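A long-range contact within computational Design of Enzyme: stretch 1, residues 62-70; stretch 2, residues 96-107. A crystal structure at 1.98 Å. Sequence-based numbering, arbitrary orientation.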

# COMPACT_ATOMS: atom_id res chain seq x y z
N ASP A 62 16.41 -3.17 -20.61
CA ASP A 62 15.86 -4.10 -19.61
C ASP A 62 14.47 -3.68 -19.11
O ASP A 62 14.11 -2.51 -19.15
N PHE A 63 13.70 -4.64 -18.62
CA PHE A 63 12.43 -4.33 -18.00
C PHE A 63 12.71 -3.80 -16.60
O PHE A 63 13.79 -4.03 -16.07
N PRO A 64 11.74 -3.09 -16.00
CA PRO A 64 11.95 -2.62 -14.63
C PRO A 64 12.00 -3.80 -13.66
O PRO A 64 11.49 -4.87 -13.98
N ALA A 65 12.61 -3.59 -12.50
CA ALA A 65 12.64 -4.63 -11.46
C ALA A 65 11.28 -4.71 -10.77
O ALA A 65 10.91 -5.76 -10.24
N VAL A 66 10.55 -3.60 -10.76
CA VAL A 66 9.22 -3.58 -10.15
C VAL A 66 8.15 -3.23 -11.20
O VAL A 66 8.28 -2.25 -11.92
N PHE A 67 7.13 -4.07 -11.30
CA PHE A 67 6.00 -3.84 -12.21
C PHE A 67 4.82 -3.38 -11.37
O PHE A 67 4.31 -4.15 -10.54
N GLY A 68 4.39 -2.14 -11.55
CA GLY A 68 3.26 -1.62 -10.78
C GLY A 68 1.94 -1.73 -11.54
O GLY A 68 1.93 -1.68 -12.77
N TRP A 69 0.84 -1.88 -10.81
CA TRP A 69 -0.49 -2.01 -11.39
C TRP A 69 -1.54 -1.41 -10.45
O TRP A 69 -1.34 -1.35 -9.25
N SER A 70 -2.67 -0.97 -11.01
CA SER A 70 -3.77 -0.46 -10.19
C SER A 70 -4.92 -1.46 -10.16
O SER A 70 -5.16 -2.14 -11.15
N ASP A 96 -2.75 -12.62 -15.65
CA ASP A 96 -1.86 -13.03 -16.74
C ASP A 96 -0.64 -12.10 -16.85
O ASP A 96 0.49 -12.55 -17.00
N TYR A 97 -0.89 -10.80 -16.76
CA TYR A 97 0.18 -9.81 -16.83
C TYR A 97 1.11 -9.89 -15.62
O TYR A 97 2.30 -9.63 -15.73
N ILE A 98 0.56 -10.26 -14.46
CA ILE A 98 1.36 -10.45 -13.25
C ILE A 98 2.24 -11.68 -13.42
O ILE A 98 3.42 -11.68 -13.03
N ARG A 99 1.68 -12.73 -14.01
CA ARG A 99 2.44 -13.95 -14.29
C ARG A 99 3.60 -13.67 -15.25
O ARG A 99 4.72 -14.14 -15.07
N LYS A 100 3.30 -12.89 -16.29
CA LYS A 100 4.30 -12.52 -17.29
C LYS A 100 5.43 -11.73 -16.66
O LYS A 100 6.60 -11.90 -17.02
N ALA A 101 5.09 -10.86 -15.71
CA ALA A 101 6.08 -10.03 -15.06
C ALA A 101 6.96 -10.90 -14.18
O ALA A 101 8.18 -10.74 -14.14
N ASP A 102 6.32 -11.83 -13.47
CA ASP A 102 7.06 -12.76 -12.64
C ASP A 102 8.00 -13.58 -13.53
O ASP A 102 9.14 -13.84 -13.15
N ALA A 103 7.52 -13.98 -14.70
CA ALA A 103 8.33 -14.81 -15.59
C ALA A 103 9.50 -14.00 -16.14
O ALA A 103 10.60 -14.52 -16.33
N ILE A 104 9.25 -12.71 -16.39
CA ILE A 104 10.31 -11.81 -16.80
C ILE A 104 11.37 -11.66 -15.70
O ILE A 104 12.54 -11.45 -15.98
N GLY A 105 10.95 -11.78 -14.44
CA GLY A 105 11.87 -11.68 -13.32
C GLY A 105 11.61 -10.46 -12.44
O GLY A 105 12.38 -10.17 -11.52
N GLY A 106 10.52 -9.75 -12.71
CA GLY A 106 10.18 -8.57 -11.94
C GLY A 106 9.41 -8.86 -10.66
O GLY A 106 8.94 -9.99 -10.45
N VAL A 107 9.30 -7.85 -9.80
CA VAL A 107 8.48 -7.91 -8.58
C VAL A 107 7.20 -7.11 -8.80
O VAL A 107 7.22 -6.01 -9.36

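The contact divides its chemistry cleanly: backbone groups make the polar bonds across the stretches, and side chains supply apolar packing. Helix 96-104 runs nearly antiparallel to strand 66-70, at 170°, then turns back through Gly105 and Gly106 so that Val107 can pair in parallel with Val66. Val107 N donates to Ala65 O at 2.7 Å, and Phe67 N donates to Val107 O, also at 2.7 Å; both are close to straight. Val107 thus has its NH and its carbonyl satisfied by the residues flanking Val66, the usual parallel pattern, and Val66 CA adds a CA-H...O contact to Val107 O at 3.2 Å. Val66 and Val107, both t, lie on the same face of the sheet, with CG2 of Val66 4.2 Å from CB of Val107.

Phe67, Trp69 and Phe63, all m at chi1, point toward the other stretch. Ala101 CB sits over the Phe67 ring face, 3.3 Å from Phe67 CD2, so the small methyl lets helix and ring approach closely. Gly106 leaves room for the same ring: a CB there would fall 2.3 Å from Phe67 CE1. Gly105, with positive phi, answers instead to its own backbone. Ile104 (m, t) places CD1 over the Phe63 ring face; its CG2 touches both rings, 3.7 Å from Phe63 CD1 and 4.0 Å from Phe67 CZ. Trp69 CH2 meets Tyr97 CB at 3.9 Å, and Trp69 NE1 lies 3.9 Å from Ile98 CG1, a packing contact; that indole nitrogen finds its hydrogen-bond partner just outside the stretches.

Charged groups stay out of the interface. Lys100 NZ forms a salt bridge with Asp96 OD2 at 2.7 Å, one turn back along the helix, and Asp102, pointing away, has both carboxylate oxygens bonded elsewhere in the structure. Asp62 OD1 accepts a weak bond from Phe63 N at 2.7 Å.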

# COMPACT_ATOMS: atom_id res chain seq x y z
CB ASP A 62 16.82 -4.24 -18.42
CG ASP A 62 16.62 -5.55 -17.65
OD1 ASP A 62 15.69 -6.32 -17.97
OD2 ASP A 62 17.41 -5.82 -16.72
CB PHE A 63 11.56 -5.58 -17.92
CG PHE A 63 11.11 -6.10 -19.25
CD1 PHE A 63 11.89 -7.00 -19.97
CD2 PHE A 63 9.90 -5.70 -19.79
CE1 PHE A 63 11.47 -7.48 -21.21
CE2 PHE A 63 9.47 -6.18 -21.04
CZ PHE A 63 10.25 -7.07 -21.74
CB PRO A 64 10.71 -1.77 -14.34
CG PRO A 64 9.68 -2.26 -15.32
CD PRO A 64 10.41 -2.72 -16.53
CB ALA A 65 13.74 -4.35 -10.44
CB VAL A 66 9.16 -2.60 -8.96
CG1 VAL A 66 7.71 -2.26 -8.63
CG2 VAL A 66 9.89 -3.20 -7.72
CB PHE A 67 5.61 -5.16 -12.91
CG PHE A 67 6.59 -5.63 -13.98
CD1 PHE A 67 7.91 -5.89 -13.67
CD2 PHE A 67 6.15 -5.86 -15.28
CE1 PHE A 67 8.80 -6.34 -14.65
CE2 PHE A 67 7.04 -6.32 -16.26
CZ PHE A 67 8.36 -6.56 -15.95
CB TRP A 69 -0.86 -3.48 -11.54
CG TRP A 69 0.17 -4.35 -12.10
CD1 TRP A 69 0.95 -5.22 -11.41
CD2 TRP A 69 0.50 -4.49 -13.47
NE1 TRP A 69 1.77 -5.90 -12.28
CE2 TRP A 69 1.51 -5.47 -13.55
CE3 TRP A 69 0.05 -3.89 -14.65
CZ2 TRP A 69 2.09 -5.86 -14.77
CZ3 TRP A 69 0.62 -4.27 -15.86
CH2 TRP A 69 1.63 -5.24 -15.91
CB SER A 70 -4.28 0.87 -10.74
OG SER A 70 -3.27 1.87 -10.66
CB ASP A 96 -2.62 -13.04 -18.07
CG ASP A 96 -1.75 -13.44 -19.24
OD1 ASP A 96 -1.15 -14.54 -19.20
OD2 ASP A 96 -1.63 -12.64 -20.20
CB TYR A 97 -0.41 -8.41 -16.96
CG TYR A 97 -0.79 -8.03 -18.38
CD1 TYR A 97 -1.36 -8.96 -19.25
CD2 TYR A 97 -0.59 -6.74 -18.84
CE1 TYR A 97 -1.71 -8.61 -20.54
CE2 TYR A 97 -0.93 -6.38 -20.12
CZ TYR A 97 -1.49 -7.31 -20.97
OH TYR A 97 -1.82 -6.94 -22.25
CB ILE A 98 0.47 -10.62 -11.98
CG1 ILE A 98 -0.03 -9.26 -11.49
CG2 ILE A 98 1.24 -11.32 -10.86
CD1 ILE A 98 -1.11 -9.35 -10.41
CB ARG A 99 1.51 -15.03 -14.86
CG ARG A 99 0.71 -15.80 -13.81
CD ARG A 99 -0.51 -16.53 -14.40
NE ARG A 99 -0.21 -17.17 -15.68
CZ ARG A 99 0.51 -18.27 -15.82
NH1 ARG A 99 1.01 -18.88 -14.75
NH2 ARG A 99 0.73 -18.78 -17.03
CB LYS A 100 3.64 -11.72 -18.42
CG LYS A 100 2.90 -12.61 -19.43
CD LYS A 100 1.99 -11.81 -20.35
CE LYS A 100 1.43 -12.71 -21.49
NZ LYS A 100 0.18 -12.13 -22.08
CB ALA A 101 5.40 -8.94 -14.23
CB ASP A 102 6.10 -13.71 -11.90
CG ASP A 102 6.83 -14.77 -11.10
OD1 ASP A 102 7.42 -14.44 -10.05
OD2 ASP A 102 6.83 -15.94 -11.52
CB ALA A 103 7.49 -15.37 -16.72
CB ILE A 104 9.75 -10.43 -17.22
CG1 ILE A 104 9.08 -10.55 -18.58
CG2 ILE A 104 10.87 -9.40 -17.30
CD1 ILE A 104 8.38 -9.31 -19.04
CB VAL A 107 9.26 -7.34 -7.35
CG1 VAL A 107 8.34 -7.22 -6.12
CG2 VAL A 107 10.47 -8.21 -7.03